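Local coordinates for protein type VI secretion system component (Escherichia coli O6, PDB 2P5Z) that probably serves as a hub and spike component of the type VI secretion apparatus, resembling the T4 phage tail proteins gp27 and gp5, at residues Y167-D170 with S176-L179. Numbering follows the deposited sequence.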
loop_
_atom_site.group_PDB
_atom_site.type_symbol
_atom_site.label_atom_id
_atom_site.label_comp_id
_atom_site.label_asym_id
_atom_site.label_seq_id
_atom_site.Cartn_x
_atom_site.Cartn_y
_atom_site.Cartn_z
ATOM N N TYR A 167 19.913 -7.625 0.332
ATOM C CA TYR A 167 19.069 -8.801 0.135
ATOM C C TYR A 167 17.658 -8.377 -0.296
ATOM O O TYR A 167 17.014 -7.570 0.381
ATOM C CB TYR A 167 19.039 -9.661 1.409
ATOM C CG TYR A 167 18.260 -10.959 1.283
ATOM C CD1 TYR A 167 16.903 -11.040 1.637
ATOM C CD2 TYR A 167 18.867 -12.097 0.794
ATOM C CE1 TYR A 167 16.192 -12.223 1.513
ATOM C CE2 TYR A 167 18.163 -13.285 0.657
ATOM C CZ TYR A 167 16.835 -13.348 1.026
ATOM O OH TYR A 167 16.164 -14.550 0.890
ATOM N N GLY A 168 17.190 -8.942 -1.409
ATOM C CA GLY A 168 15.858 -8.641 -1.969
ATOM C C GLY A 168 15.613 -7.162 -2.251
ATOM O O GLY A 168 14.575 -6.624 -1.895
ATOM N N GLU A 169 16.598 -6.503 -2.848
ATOM C CA GLU A 169 16.569 -5.073 -3.084
ATOM C C GLU A 169 17.216 -4.844 -4.442
ATOM O O GLU A 169 18.285 -5.392 -4.726
ATOM C CB GLU A 169 17.386 -4.322 -2.027
ATOM C CG GLU A 169 16.702 -4.040 -0.688
ATOM C CD GLU A 169 17.640 -3.322 0.305
ATOM O OE1 GLU A 169 18.782 -3.783 0.514
ATOM O OE2 GLU A 169 17.250 -2.292 0.890
ATOM N N ASP A 170 16.582 -4.051 -5.293
ATOM C CA ASP A 170 17.212 -3.678 -6.548
ATOM C C ASP A 170 18.337 -2.705 -6.214
ATOM O O ASP A 170 18.367 -2.130 -5.110
ATOM C CB ASP A 170 16.195 -3.051 -7.511
ATOM C CG ASP A 170 15.512 -1.823 -6.919
ATOM O OD1 ASP A 170 16.004 -0.696 -7.124
ATOM O OD2 ASP A 170 14.513 -1.981 -6.192
ATOM N N SER A 176 19.980 3.953 -2.479
ATOM C CA SER A 176 19.244 5.093 -1.944
ATOM C C SER A 176 19.030 4.931 -0.451
ATOM O O SER A 176 19.192 5.900 0.300
ATOM C CB SER A 176 17.908 5.269 -2.662
ATOM O OG SER A 176 18.084 5.312 -4.072
ATOM N N ARG A 177 18.712 3.703 -0.022
ATOM C CA ARG A 177 18.599 3.387 1.404
ATOM C C ARG A 177 19.893 3.679 2.170
ATOM O O ARG A 177 19.859 4.350 3.212
ATOM C CB ARG A 177 18.189 1.936 1.614
ATOM C CG ARG A 177 18.071 1.573 3.080
ATOM C CD ARG A 177 17.380 0.228 3.335
ATOM N NE ARG A 177 18.091 -0.934 2.795
ATOM C CZ ARG A 177 19.202 -1.472 3.318
ATOM N NH1 ARG A 177 19.777 -0.952 4.404
ATOM N NH2 ARG A 177 19.744 -2.538 2.738
ATOM N N LEU A 178 21.030 3.224 1.632
ATOM C CA LEU A 178 22.316 3.444 2.297
ATOM C C LEU A 178 22.652 4.913 2.416
ATOM O O LEU A 178 23.068 5.365 3.491
ATOM C CB LEU A 178 23.476 2.729 1.585
ATOM C CG LEU A 178 23.632 1.204 1.463
ATOM C CD1 LEU A 178 25.028 0.907 1.011
ATOM C CD2 LEU A 178 23.323 0.449 2.739
ATOM N N LEU A 179 22.476 5.656 1.320
ATOM C CA LEU A 179 22.716 7.097 1.336
ATOM C C LEU A 179 21.767 7.823 2.289
ATOM O O LEU A 179 22.182 8.725 3.017
ATOM C CB LEU A 179 22.578 7.671 -0.051
ATOM C CG LEU A 179 23.546 7.145 -1.111
ATOM C CD1 LEU A 179 23.092 7.675 -2.454
ATOM C CD2 LEU A 179 24.985 7.551 -0.824
#
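Glu169 and Arg177 meet in a buried, two-pronged salt bridge that ties the loop ahead of helix 171-182 to the side of that helix. Both prongs are hydrogen bonds: Arg177 NH2 gives one to Glu169 OE1 at 2.7 Å, nearly straight at 172°, and Arg177 NE gives the other to Glu169 OE2, modelled at 2.5 Å. The carboxylate faces the NE/NH2 edge of the guanidinium, and the two planes lie only 15° apart. OE1 accepts through its syn lone pair and sits in the guanidinium plane, so the paired bonds fix the rotation of both flat groups. The closest CA atoms, those of Glu169 and Arg177, are 9.8 Å apart, and the side chains bridge this gap, crossing at about a right angle. Arg177 leaves the helix with CG opposite its backbone N (chi1 180°), then bends at chi3 and turns its NE edge to the acid.

The bridge spans the start of a helix in the region related to phage baseplate hubs, where strand 161-166 runs through the loop into helix 171-182. Asp170 takes the N-cap position, its side chain capping a backbone N of the first turn and also bonding Thr173 OG1. Glu169 thus reaches from the residue just before the N-cap to the second turn of the same helix.

Secondary polar links are weaker or reach only the backbone: Gln166 NE2 is bonded to the backbone O of Glu169, while Arg177 NH1, on the far side of the guanidinium from OE1, makes no more than a long, weak ion pair with Glu181 OE1. Around the bridge, Pro381 packs on Glu169 and Arg380 on Arg177, whereas Leu178 and Leu179 turn to helix 131-140 and pack on Val131.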